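Local coordinates for protein prephenate dehydrogenase (Corynebacterium glutamicum ATCC 13032, PDB 3KTD) that probably catalyses the NAD(P)+-dependent oxidation of prephenate, at residues T201-L204 and A205-A209; E265-E268 and G269-E273; N276-Q279 and L280-G284; Q327-H330 and A331-G335. One frame throughout, in Å; residues are numbered along the deposited sequence.

Contact 1 of 4, residues T201-L204 and A205-A209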
ATOM      1  N   THR A 201      -7.475   1.270  -6.752  1.00 33.35           N
ATOM      2  CA  THR A 201      -6.406   1.395  -5.755  1.00 33.27           C
ATOM      3  C   THR A 201      -6.607   2.701  -5.007  1.00 34.04           C
ATOM      4  O   THR A 201      -6.608   2.735  -3.769  1.00 34.02           O
ATOM      5  CB  THR A 201      -5.005   1.355  -6.390  1.00 33.22           C
ATOM      6  OG1 THR A 201      -4.841   0.124  -7.100  1.00 32.25           O
ATOM      7  CG2 THR A 201      -3.898   1.479  -5.330  1.00 29.54           C
ATOM      8  N   HIS A 202      -6.818   3.772  -5.766  1.00 34.92           N
ATOM      9  CA  HIS A 202      -7.071   5.092  -5.171  1.00 35.41           C
ATOM     10  C   HIS A 202      -8.379   5.172  -4.370  1.00 34.01           C
ATOM     11  O   HIS A 202      -8.394   5.776  -3.312  1.00 33.45           O
ATOM     12  CB  HIS A 202      -7.010   6.189  -6.234  1.00 35.97           C
ATOM     13  CG  HIS A 202      -5.617   6.510  -6.677  1.00 41.24           C
ATOM     14  ND1 HIS A 202      -5.103   6.095  -7.885  1.00 44.26           N
ATOM     15  CD2 HIS A 202      -4.618   7.176  -6.052  1.00 45.53           C
ATOM     16  CE1 HIS A 202      -3.854   6.510  -7.994  1.00 48.74           C
ATOM     17  NE2 HIS A 202      -3.534   7.165  -6.893  1.00 49.44           N
ATOM     18  N   ILE A 203      -9.453   4.553  -4.859  1.00 32.97           N
ATOM     19  CA  ILE A 203     -10.729   4.573  -4.154  1.00 32.96           C
ATOM     20  C   ILE A 203     -10.608   3.870  -2.795  1.00 32.84           C
ATOM     21  O   ILE A 203     -11.067   4.391  -1.785  1.00 32.84           O
ATOM     22  CB  ILE A 203     -11.839   3.880  -4.945  1.00 32.91           C
ATOM     23  CG1 ILE A 203     -12.182   4.652  -6.218  1.00 33.97           C
ATOM     24  CG2 ILE A 203     -13.092   3.774  -4.099  1.00 33.77           C
ATOM     25  CD1 ILE A 203     -12.945   5.931  -5.975  1.00 34.57           C
ATOM     26  N   LEU A 204      -9.985   2.693  -2.782  1.00 32.32           N
ATOM     27  CA  LEU A 204      -9.798   1.925  -1.558  1.00 31.39           C
ATOM     28  C   LEU A 204      -8.899   2.667  -0.572  1.00 31.69           C
ATOM     29  O   LEU A 204      -9.129   2.618   0.639  1.00 32.03           O
ATOM     30  CB  LEU A 204      -9.216   0.546  -1.863  1.00 30.98           C
ATOM     31  CG  LEU A 204     -10.059  -0.391  -2.736  1.00 30.99           C
ATOM     32  CD1 LEU A 204      -9.319  -1.673  -3.020  1.00 28.48           C
ATOM     33  CD2 LEU A 204     -11.398  -0.698  -2.095  1.00 32.16           C
ATOM     34  N   ALA A 205      -7.889   3.362  -1.094  1.00 31.80           N
ATOM     35  CA  ALA A 205      -6.986   4.166  -0.268  1.00 31.49           C
ATOM     36  C   ALA A 205      -7.726   5.293   0.477  1.00 31.88           C
ATOM     37  O   ALA A 205      -7.490   5.526   1.670  1.00 31.36           O
ATOM     38  CB  ALA A 205      -5.887   4.732  -1.117  1.00 31.18           C
ATOM     39  N   GLU A 206      -8.625   5.985  -0.219  1.00 32.26           N
ATOM     40  CA  GLU A 206      -9.417   7.040   0.421  1.00 32.84           C
ATOM     41  C   GLU A 206     -10.294   6.416   1.522  1.00 32.42           C
ATOM     42  O   GLU A 206     -10.351   6.913   2.652  1.00 31.57           O
ATOM     43  CB  GLU A 206     -10.337   7.765  -0.579  1.00 33.08           C
ATOM     44  CG  GLU A 206      -9.699   8.347  -1.870  1.00 37.04           C
ATOM     45  CD  GLU A 206      -8.764   9.535  -1.660  1.00 38.40           C
ATOM     46  OE1 GLU A 206      -8.277   9.771  -0.529  1.00 39.56           O
ATOM     47  OE2 GLU A 206      -8.497  10.226  -2.665  1.00 41.15           O
ATOM     48  N   THR A 207     -10.967   5.323   1.164  1.00 31.88           N
ATOM     49  CA  THR A 207     -11.896   4.646   2.050  1.00 32.16           C
ATOM     50  C   THR A 207     -11.230   4.241   3.354  1.00 32.70           C
ATOM     51  O   THR A 207     -11.794   4.434   4.426  1.00 32.84           O
ATOM     52  CB  THR A 207     -12.472   3.380   1.391  1.00 32.13           C
ATOM     53  OG1 THR A 207     -12.983   3.700   0.092  1.00 31.69           O
ATOM     54  CG2 THR A 207     -13.585   2.798   2.250  1.00 29.11           C
ATOM     55  N   LEU A 208     -10.025   3.687   3.247  1.00 32.88           N
ATOM     56  CA  LEU A 208      -9.284   3.210   4.404  1.00 32.29           C
ATOM     57  C   LEU A 208      -8.893   4.367   5.307  1.00 32.33           C
ATOM     58  O   LEU A 208      -8.957   4.250   6.529  1.00 32.32           O
ATOM     59  CB  LEU A 208      -8.033   2.442   3.961  1.00 32.01           C
ATOM     60  CG  LEU A 208      -7.135   1.930   5.097  1.00 32.83           C
ATOM     61  CD1 LEU A 208      -7.887   0.941   5.978  1.00 29.73           C
ATOM     62  CD2 LEU A 208      -5.839   1.318   4.561  1.00 29.98           C
ATOM     63  N   ALA A 209      -8.488   5.487   4.713  1.00 32.21           N
ATOM     64  CA  ALA A 209      -8.083   6.639   5.517  1.00 31.89           C
ATOM     65  C   ALA A 209      -9.240   7.165   6.358  1.00 31.31           C
ATOM     66  O   ALA A 209      -9.043   7.564   7.511  1.00 31.10           O
ATOM     67  CB  ALA A 209      -7.509   7.739   4.650  1.00 31.60           C
TER
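Ala205 meets the turn before it through both its amide and its methyl group. Its N gives a hydrogen bond to Thr201 O at 3.0 Å, while CB lies 3.4 Å from that same oxygen, and beyond the segments the methyl packs on Val233. Glu206 follows, with its N bonded to His202 O. Its chi1 of -53° sets CG beside the backbone N and so near that carbonyl; the bend at chi2 then turns CD aside, and the side chain packs on Val241 of helix 238-247. Thr207 makes the one side-chain hydrogen bond between 201-204 and 205-209. Its OG1 gives a proton to Ile203 O at 2.8 Å, arriving above the carbonyl plane, 38° out of it, and its N reaches the same oxygen at 3.1 Å. The torsion chi1 of -51° makes this possible, since it sets OG1 beside the backbone N and opposite the carbonyl carbon. Ile203 CG2 lies obliquely across from the hydroxyl. At Leu208 the N closes on Leu204 O at 3.0 Å, while the side chain touches Thr231.

All of this lies buried within helix 187-214 of the dimerization domain, where Ile203 packs on Leu280 of the second subunit. The chemistry implies that the hydroxyl of a buried interface threonine is satisfied by a carbonyl of its own helix, which is consistent with Thr207 packing against Leu263 of the second subunit.

Contact 2 of 4, residues E265-E268 and G269-E273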
ATOM      1  N   GLU A 265     -18.763 -11.281   0.315  1.00 40.25           N
ATOM      2  CA  GLU A 265     -18.410 -12.683   0.592  1.00 40.66           C
ATOM      3  C   GLU A 265     -17.528 -12.763   1.843  1.00 39.49           C
ATOM      4  O   GLU A 265     -17.697 -13.646   2.681  1.00 39.59           O
ATOM      5  CB  GLU A 265     -17.662 -13.297  -0.603  1.00 41.75           C
ATOM      6  CG  GLU A 265     -17.463 -14.827  -0.542  1.00 46.32           C
ATOM      7  CD  GLU A 265     -18.603 -15.629  -1.184  1.00 54.13           C
ATOM      8  OE1 GLU A 265     -19.607 -15.023  -1.633  1.00 59.66           O
ATOM      9  OE2 GLU A 265     -18.486 -16.879  -1.248  1.00 56.61           O
ATOM     10  N   ALA A 266     -16.583 -11.833   1.948  1.00 38.21           N
ATOM     11  CA  ALA A 266     -15.707 -11.734   3.107  1.00 36.85           C
ATOM     12  C   ALA A 266     -16.508 -11.503   4.383  1.00 36.02           C
ATOM     13  O   ALA A 266     -16.240 -12.116   5.405  1.00 35.28           O
ATOM     14  CB  ALA A 266     -14.712 -10.613   2.904  1.00 36.29           C
ATOM     15  N   ARG A 267     -17.498 -10.622   4.301  1.00 36.43           N
ATOM     16  CA  ARG A 267     -18.365 -10.318   5.428  1.00 37.00           C
ATOM     17  C   ARG A 267     -19.242 -11.517   5.815  1.00 37.69           C
ATOM     18  O   ARG A 267     -19.354 -11.847   6.995  1.00 37.05           O
ATOM     19  CB  ARG A 267     -19.246  -9.118   5.107  1.00 37.14           C
ATOM     20  CG  ARG A 267     -19.960  -8.557   6.313  1.00 36.14           C
ATOM     21  CD  ARG A 267     -20.921  -7.472   5.921  1.00 37.41           C
ATOM     22  NE  ARG A 267     -21.446  -6.846   7.122  1.00 37.28           N
ATOM     23  CZ  ARG A 267     -22.438  -7.331   7.861  1.00 34.18           C
ATOM     24  NH1 ARG A 267     -23.060  -8.454   7.532  1.00 35.79           N
ATOM     25  NH2 ARG A 267     -22.805  -6.681   8.951  1.00 33.44           N
ATOM     26  N   GLU A 268     -19.865 -12.159   4.829  1.00 38.85           N
ATOM     27  CA  GLU A 268     -20.624 -13.387   5.091  1.00 40.00           C
ATOM     28  C   GLU A 268     -19.758 -14.310   5.926  1.00 39.79           C
ATOM     29  O   GLU A 268     -20.207 -14.859   6.935  1.00 41.56           O
ATOM     30  CB  GLU A 268     -21.019 -14.118   3.795  1.00 40.75           C
ATOM     31  CG  GLU A 268     -22.034 -13.397   2.897  1.00 43.30           C
ATOM     32  CD  GLU A 268     -22.561 -14.282   1.761  1.00 47.72           C
ATOM     33  OE1 GLU A 268     -23.045 -15.394   2.057  1.00 50.81           O
ATOM     34  OE2 GLU A 268     -22.515 -13.859   0.577  1.00 50.08           O
ATOM     35  N   GLY A 269     -18.505 -14.455   5.511  1.00 38.65           N
ATOM     36  CA  GLY A 269     -17.560 -15.335   6.180  1.00 38.60           C
ATOM     37  C   GLY A 269     -17.219 -14.978   7.616  1.00 38.32           C
ATOM     38  O   GLY A 269     -17.140 -15.860   8.470  1.00 37.96           O
ATOM     39  N   LEU A 270     -16.993 -13.694   7.883  1.00 38.12           N
ATOM     40  CA  LEU A 270     -16.660 -13.246   9.239  1.00 38.02           C
ATOM     41  C   LEU A 270     -17.850 -13.309  10.191  1.00 38.30           C
ATOM     42  O   LEU A 270     -17.656 -13.406  11.402  1.00 38.33           O
ATOM     43  CB  LEU A 270     -16.087 -11.828   9.227  1.00 37.27           C
ATOM     44  CG  LEU A 270     -14.657 -11.723   8.698  1.00 37.64           C
ATOM     45  CD1 LEU A 270     -14.308 -10.268   8.391  1.00 34.88           C
ATOM     46  CD2 LEU A 270     -13.652 -12.347   9.685  1.00 33.75           C
ATOM     47  N   THR A 271     -19.067 -13.261   9.648  1.00 38.59           N
ATOM     48  CA  THR A 271     -20.281 -13.305  10.466  1.00 39.33           C
ATOM     49  C   THR A 271     -20.861 -14.712  10.673  1.00 40.39           C
ATOM     50  O   THR A 271     -21.953 -14.841  11.212  1.00 40.89           O
ATOM     51  CB  THR A 271     -21.381 -12.389   9.885  1.00 39.16           C
ATOM     52  OG1 THR A 271     -21.494 -12.605   8.475  1.00 40.37           O
ATOM     53  CG2 THR A 271     -21.056 -10.937  10.142  1.00 37.15           C
ATOM     54  N   ALA A 272     -20.141 -15.757  10.265  1.00 41.19           N
ATOM     55  CA  ALA A 272     -20.602 -17.141  10.460  1.00 41.73           C
ATOM     56  C   ALA A 272     -20.345 -17.627  11.892  1.00 42.07           C
ATOM     57  O   ALA A 272     -19.507 -17.062  12.597  1.00 41.89           O
ATOM     58  CB  ALA A 272     -19.917 -18.065   9.467  1.00 41.98           C
ATOM     59  N   GLU A 273     -21.056 -18.678  12.313  1.00 42.73           N
ATOM     60  CA  GLU A 273     -20.883 -19.248  13.665  1.00 43.30           C
ATOM     61  C   GLU A 273     -19.392 -19.441  13.953  1.00 43.75           C
ATOM     62  O   GLU A 273     -18.925 -19.144  15.052  1.00 44.09           O
ATOM     63  CB  GLU A 273     -21.645 -20.573  13.828  1.00 42.80           C
TER
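Arg267 O is approached by both the N and the OG1 of Thr271, in the last turn of helix 249-270. Thr271 N gives it a hydrogen bond of 3.0 Å, nearly along the C=O axis, and Thr271 OG1 stands 2.7 Å from it. The hydroxyl also lies 3.0 Å from Glu268 O, and its single proton may go to either carbonyl. Chi1 of Thr271 (47°) tucks OG1 between the backbone N and the carbonyl carbon, which turns the hydroxyl back under the two carbonyls at the end of the helix. A weak bond from Thr271 N to Glu268 O, at 3.3 Å, marks the place where the chain gives up its helical course.

The same rotation sends CG2 of Thr271 opposite its own carbonyl carbon and over one face of the Arg267 guanidinium, with the methyl 4.1 Å from NH1. The arginine comes there with its chain extended from CG to NE, and its strongest polar partner is Asp257 of the second subunit, in a salt bridge with NE. Just before this, Gly269 N bonds to Glu265 O and Leu270 N to Ala266 O, and Leu270 packs on Leu252 of the second subunit.

The chemistry implies a division of labour in one threonine at a helix C-terminus. Its hydroxyl, with one proton for two nearby carbonyls, supplements the backbone bonds where the helix ends, while its methyl lies against an arginine that ties the end of the helix to the partner subunit.

Contact 3 of 4, residues N276-Q279 and L280-G284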
ATOM      1  N   ASN A 276     -14.700 -17.221   9.200  1.00 39.76           N
ATOM      2  CA  ASN A 276     -13.799 -17.789   8.210  1.00 39.09           C
ATOM      3  C   ASN A 276     -13.636 -16.928   6.958  1.00 38.18           C
ATOM      4  O   ASN A 276     -14.624 -16.511   6.359  1.00 37.34           O
ATOM      5  CB  ASN A 276     -14.331 -19.170   7.824  1.00 39.40           C
ATOM      6  CG  ASN A 276     -13.667 -19.745   6.594  1.00 37.79           C
ATOM      7  OD1 ASN A 276     -13.653 -19.138   5.523  1.00 38.13           O
ATOM      8  ND2 ASN A 276     -13.156 -20.947   6.730  1.00 38.88           N
ATOM      9  N   ILE A 277     -12.386 -16.679   6.572  1.00 37.88           N
ATOM     10  CA  ILE A 277     -12.080 -15.974   5.325  1.00 37.98           C
ATOM     11  C   ILE A 277     -10.981 -16.696   4.539  1.00 38.01           C
ATOM     12  O   ILE A 277     -10.084 -16.042   4.010  1.00 38.14           O
ATOM     13  CB  ILE A 277     -11.671 -14.475   5.553  1.00 38.01           C
ATOM     14  CG1 ILE A 277     -10.516 -14.365   6.559  1.00 38.63           C
ATOM     15  CG2 ILE A 277     -12.862 -13.645   6.027  1.00 35.55           C
ATOM     16  CD1 ILE A 277      -9.650 -13.130   6.352  1.00 36.41           C
ATOM     17  N   GLU A 278     -11.048 -18.030   4.462  1.00 38.46           N
ATOM     18  CA  GLU A 278     -10.075 -18.802   3.666  1.00 39.36           C
ATOM     19  C   GLU A 278     -10.018 -18.299   2.244  1.00 38.32           C
ATOM     20  O   GLU A 278      -8.956 -17.941   1.758  1.00 38.30           O
ATOM     21  CB  GLU A 278     -10.414 -20.298   3.585  1.00 40.24           C
ATOM     22  CG  GLU A 278      -9.700 -21.167   4.585  1.00 45.60           C
ATOM     23  CD  GLU A 278      -9.608 -22.635   4.168  1.00 51.49           C
ATOM     24  OE1 GLU A 278      -9.446 -22.901   2.952  1.00 54.16           O
ATOM     25  OE2 GLU A 278      -9.675 -23.516   5.067  1.00 50.72           O
ATOM     26  N   GLN A 279     -11.170 -18.304   1.583  1.00 37.81           N
ATOM     27  CA  GLN A 279     -11.259 -17.898   0.184  1.00 38.39           C
ATOM     28  C   GLN A 279     -10.580 -16.543  -0.065  1.00 36.74           C
ATOM     29  O   GLN A 279      -9.709 -16.440  -0.921  1.00 36.83           O
ATOM     30  CB  GLN A 279     -12.721 -17.904  -0.297  1.00 38.97           C
ATOM     31  CG  GLN A 279     -12.921 -17.302  -1.688  1.00 43.39           C
ATOM     32  CD  GLN A 279     -14.236 -17.721  -2.348  1.00 48.25           C
ATOM     33  OE1 GLN A 279     -14.732 -18.828  -2.118  1.00 51.67           O
ATOM     34  NE2 GLN A 279     -14.788 -16.846  -3.193  1.00 45.03           N
ATOM     35  N   LEU A 280     -10.947 -15.522   0.698  1.00 34.75           N
ATOM     36  CA  LEU A 280     -10.338 -14.206   0.522  1.00 33.80           C
ATOM     37  C   LEU A 280      -8.820 -14.258   0.724  1.00 33.24           C
ATOM     38  O   LEU A 280      -8.066 -13.653  -0.042  1.00 32.36           O
ATOM     39  CB  LEU A 280     -10.938 -13.205   1.506  1.00 33.29           C
ATOM     40  CG  LEU A 280     -10.403 -11.784   1.388  1.00 33.31           C
ATOM     41  CD1 LEU A 280     -10.905 -11.147   0.111  1.00 34.32           C
ATOM     42  CD2 LEU A 280     -10.802 -10.971   2.601  1.00 34.09           C
ATOM     43  N   ALA A 281      -8.396 -14.982   1.763  1.00 32.06           N
ATOM     44  CA  ALA A 281      -6.991 -15.078   2.134  1.00 31.11           C
ATOM     45  C   ALA A 281      -6.138 -15.897   1.168  1.00 30.70           C
ATOM     46  O   ALA A 281      -5.058 -15.448   0.803  1.00 31.64           O
ATOM     47  CB  ALA A 281      -6.858 -15.634   3.538  1.00 31.30           C
ATOM     48  N   ASP A 282      -6.586 -17.092   0.774  1.00 29.85           N
ATOM     49  CA  ASP A 282      -5.840 -17.933  -0.149  0.50 29.10           C
ATOM     50  C   ASP A 282      -5.795 -17.235  -1.519  1.00 29.81           C
ATOM     51  O   ASP A 282      -4.754 -17.145  -2.145  1.00 31.26           O
ATOM     52  CB  ASP A 282      -6.493 -19.322  -0.246  0.50 28.20           C
ATOM     53  CG  ASP A 282      -6.574 -20.051   1.115  0.50 26.10           C
ATOM     54  OD1 ASP A 282      -5.894 -19.644   2.083  0.50 20.54           O
ATOM     55  OD2 ASP A 282      -7.320 -21.047   1.212  0.50 22.68           O
ATOM     56  N   ASN A 283      -6.945 -16.722  -1.969  1.00 29.62           N
ATOM     57  CA  ASN A 283      -7.037 -16.008  -3.262  1.00 29.99           C
ATOM     58  C   ASN A 283      -6.198 -14.735  -3.335  1.00 29.87           C
ATOM     59  O   ASN A 283      -5.546 -14.459  -4.345  1.00 29.33           O
ATOM     60  CB  ASN A 283      -8.478 -15.593  -3.581  1.00 30.45           C
ATOM     61  CG  ASN A 283      -9.339 -16.738  -4.044  1.00 32.77           C
ATOM     62  OD1 ASN A 283      -8.964 -17.906  -3.950  1.00 36.92           O
ATOM     63  ND2 ASN A 283     -10.512 -16.403  -4.556  1.00 35.60           N
ATOM     64  N   GLY A 284      -6.261 -13.941  -2.273  1.00 30.11           N
ATOM     65  CA  GLY A 284      -5.491 -12.708  -2.192  1.00 30.68           C
ATOM     66  C   GLY A 284      -4.006 -12.982  -2.269  1.00 30.90           C
ATOM     67  O   GLY A 284      -3.295 -12.385  -3.076  1.00 30.83           O
TER
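Two different first torsions bring Gln279 and Asn283 alongside each other one turn apart: chi1 of 172° carries Gln279 CG away from its backbone N, and chi1 of -76° turns Asn283 CG back beside its own N, over the Gln279 carbonyl. This is the first turn of helix 278-293, with Ile277 at the N-cap position and an Asx turn leading in. In that turn Asn276 OD1 accepts from Glu278 N at 3.0 Å, the donor standing well above the carbonyl plane of the amide, so a side chain serves an amide that has no preceding helical carbonyl.

Backbone bonds then take over. Ala281 N pairs with Ile277 O, and Asn283 N with Gln279 O. Between them, Asp282 N meets Glu278 O at 2.7 Å, almost perfectly straight.

On the outer side, the carboxylates of Glu278 and Asp282 come near one another in one of two conformers of Asp282, so this approach of like charges is uncertain. The helix N-terminus would tend to offset it, and Glu278 also has a long, weak ion pair with Arg242 of the second subunit. The inner side is apolar: Leu280 packs on Ile262 and Ala266 of helix 249-270, and Ile277 packs on Ile203 of the second subunit, whose Glu246 also accepts from Ile277 N. The extended Gln279 chain passes obliquely by the Asn283 amide, the two amide planes 28° apart, with Gln279 CG 3.9 Å from Asn283 ND2.

Contact 4 of 4, residues Q327-H330 and A331-G335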
ATOM      1  N   GLN A 327       0.331  -8.950 -33.936  1.00 38.26           N
ATOM      2  CA  GLN A 327       1.267  -9.053 -32.815  1.00 38.02           C
ATOM      3  C   GLN A 327       1.000  -7.999 -31.733  1.00 37.11           C
ATOM      4  O   GLN A 327       1.342  -8.207 -30.571  1.00 37.49           O
ATOM      5  CB  GLN A 327       2.731  -8.994 -33.297  1.00 38.38           C
ATOM      6  CG  GLN A 327       3.182 -10.241 -34.055  1.00 38.79           C
ATOM      7  CD  GLN A 327       3.080 -11.503 -33.197  1.00 41.19           C
ATOM      8  OE1 GLN A 327       3.536 -11.530 -32.052  1.00 42.08           O
ATOM      9  NE2 GLN A 327       2.466 -12.546 -33.745  1.00 41.67           N
ATOM     10  N   LEU A 328       0.393  -6.878 -32.111  1.00 36.19           N
ATOM     11  CA  LEU A 328       0.005  -5.847 -31.143  1.00 35.31           C
ATOM     12  C   LEU A 328      -1.114  -6.337 -30.220  1.00 35.28           C
ATOM     13  O   LEU A 328      -1.092  -6.054 -29.025  1.00 34.46           O
ATOM     14  CB  LEU A 328      -0.424  -4.570 -31.855  1.00 34.59           C
ATOM     15  CG  LEU A 328       0.722  -3.794 -32.496  1.00 34.60           C
ATOM     16  CD1 LEU A 328       0.213  -2.740 -33.472  1.00 28.05           C
ATOM     17  CD2 LEU A 328       1.574  -3.170 -31.391  1.00 32.51           C
ATOM     18  N   ILE A 329      -2.083  -7.066 -30.778  1.00 36.03           N
ATOM     19  CA  ILE A 329      -3.170  -7.666 -29.980  1.00 36.74           C
ATOM     20  C   ILE A 329      -2.610  -8.790 -29.094  1.00 36.73           C
ATOM     21  O   ILE A 329      -3.010  -8.952 -27.939  1.00 36.14           O
ATOM     22  CB  ILE A 329      -4.314  -8.232 -30.875  1.00 36.77           C
ATOM     23  CG1 ILE A 329      -5.038  -7.105 -31.613  1.00 37.45           C
ATOM     24  CG2 ILE A 329      -5.326  -8.987 -30.047  1.00 35.52           C
ATOM     25  CD1 ILE A 329      -6.237  -7.569 -32.403  1.00 36.86           C
ATOM     26  N   HIS A 330      -1.677  -9.553 -29.655  1.00 37.16           N
ATOM     27  CA  HIS A 330      -1.022 -10.636 -28.940  1.00 37.68           C
ATOM     28  C   HIS A 330      -0.248 -10.055 -27.753  1.00 36.92           C
ATOM     29  O   HIS A 330      -0.234 -10.638 -26.676  1.00 37.44           O
ATOM     30  CB  HIS A 330      -0.116 -11.422 -29.906  1.00 38.49           C
ATOM     31  CG  HIS A 330       0.376 -12.736 -29.370  1.00 43.47           C
ATOM     32  ND1 HIS A 330       1.557 -13.314 -29.792  1.00 46.83           N
ATOM     33  CD2 HIS A 330      -0.147 -13.583 -28.449  1.00 45.79           C
ATOM     34  CE1 HIS A 330       1.735 -14.461 -29.160  1.00 47.95           C
ATOM     35  NE2 HIS A 330       0.718 -14.645 -28.335  1.00 47.95           N
ATOM     36  N   ALA A 331       0.360  -8.887 -27.942  1.00 36.22           N
ATOM     37  CA  ALA A 331       1.092  -8.219 -26.867  1.00 35.66           C
ATOM     38  C   ALA A 331       0.137  -7.676 -25.806  1.00 35.64           C
ATOM     39  O   ALA A 331       0.443  -7.706 -24.610  1.00 35.66           O
ATOM     40  CB  ALA A 331       1.937  -7.098 -27.426  1.00 35.25           C
ATOM     41  N   GLU A 332      -1.012  -7.178 -26.260  1.00 35.49           N
ATOM     42  CA  GLU A 332      -2.039  -6.622 -25.382  1.00 35.40           C
ATOM     43  C   GLU A 332      -2.576  -7.685 -24.422  1.00 35.42           C
ATOM     44  O   GLU A 332      -2.671  -7.451 -23.219  1.00 35.51           O
ATOM     45  CB  GLU A 332      -3.187  -6.063 -26.224  1.00 35.21           C
ATOM     46  CG  GLU A 332      -4.297  -5.352 -25.451  1.00 36.33           C
ATOM     47  CD  GLU A 332      -5.571  -5.206 -26.279  1.00 37.24           C
ATOM     48  OE1 GLU A 332      -6.316  -6.200 -26.411  1.00 37.06           O
ATOM     49  OE2 GLU A 332      -5.839  -4.101 -26.795  1.00 37.67           O
ATOM     50  N   THR A 333      -2.932  -8.845 -24.970  1.00 35.02           N
ATOM     51  CA  THR A 333      -3.475  -9.950 -24.188  1.00 35.03           C
ATOM     52  C   THR A 333      -2.484 -10.438 -23.135  1.00 35.25           C
ATOM     53  O   THR A 333      -2.864 -10.815 -22.020  1.00 34.44           O
ATOM     54  CB  THR A 333      -3.812 -11.146 -25.098  1.00 35.14           C
ATOM     55  OG1 THR A 333      -4.540 -10.686 -26.244  1.00 34.83           O
ATOM     56  CG2 THR A 333      -4.623 -12.204 -24.331  1.00 34.12           C
ATOM     57  N   LEU A 334      -1.210 -10.428 -23.513  1.00 35.31           N
ATOM     58  CA  LEU A 334      -0.144 -10.927 -22.668  1.00 35.49           C
ATOM     59  C   LEU A 334       0.488  -9.849 -21.786  1.00 35.61           C
ATOM     60  O   LEU A 334       1.247 -10.164 -20.870  1.00 35.81           O
ATOM     61  CB  LEU A 334       0.937 -11.574 -23.543  1.00 35.53           C
ATOM     62  CG  LEU A 334       0.570 -12.860 -24.279  1.00 33.95           C
ATOM     63  CD1 LEU A 334       1.718 -13.281 -25.175  1.00 32.75           C
ATOM     64  CD2 LEU A 334       0.226 -13.966 -23.289  1.00 35.12           C
ATOM     65  N   GLY A 335       0.180  -8.586 -22.044  1.00 35.60           N
ATOM     66  CA  GLY A 335       0.839  -7.497 -21.321  1.00 35.72           C
ATOM     67  C   GLY A 335       2.314  -7.451 -21.691  1.00 35.43           C
ATOM     68  O   GLY A 335       3.156  -6.994 -20.917  1.00 34.43           O
TER
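His330 is the residue most enclosed by the contact, and it meets Leu334 one turn on: the leucine methyl CD1 lies over one face of the imidazole ring, 3.6 Å from His330 NE2 and 3.8 Å from His330 CD2. Two rotations produce the overlap. In His330, chi1 of -167° swings CG away from the backbone N and forward along the helix, while Leu334, with chi1 of -67°, leans back over the turn it has just completed. Leucine CG and CD1 thereby also cover His330 O, which receives a weak bond from Leu334 N at 3.3 Å. At the ring's edge, in its plane, Gln327 OE1 accepts a weak bond from His330 ND1, long at 3.5 Å but nearly straight at 169°. The imidazole thus has a polar neighbour at its rim and an apolar one over a face.

Ala331 sits with its N bonded to Gln327 O at 2.9 Å. Its methyl rests between the carbonyls of Gln327 and Leu328 and touches Pro184. Ile329, whose side chain packs on Phe155, contributes its carbonyl: Ile329 O takes two donors from Thr333, N at 3.0 Å and OG1 at 2.9 Å, which approach from opposite faces of the carbonyl plane. Next to Ala331, Glu332 OE1 forms a salt bridge with Arg186.

Gly335, with positive phi, brings the helix to a close as the C-prime residue of a Schellman motif. Helix 324-334 is the crossover of a beta-alpha-beta unit, and this C-terminal signal releases the chain into the parallel strand 337-340.

Four local helical contacts follow one another along the chain and divide between two regions. Contacts 1, 2 and 3 lie on helices 187-214, 249-270 and 278-293 of the dimerization domain. Contacts 2 and 3, with centres about 11 Å apart, touch directly: they are the end and the beginning of successive helices, joined where Gly269 O probably accepts from Asn276 N and Leu270 packs on Ile277. Contact 1 lies about 21 Å from contact 3, centre to centre. Contact 4, about 31 Å from contacts 1 and 3 between centres, belongs to the C-terminal beta-alpha-beta unit. All four reach the second subunit, consistent with a dimer interface built largely from the dimerization-domain helices.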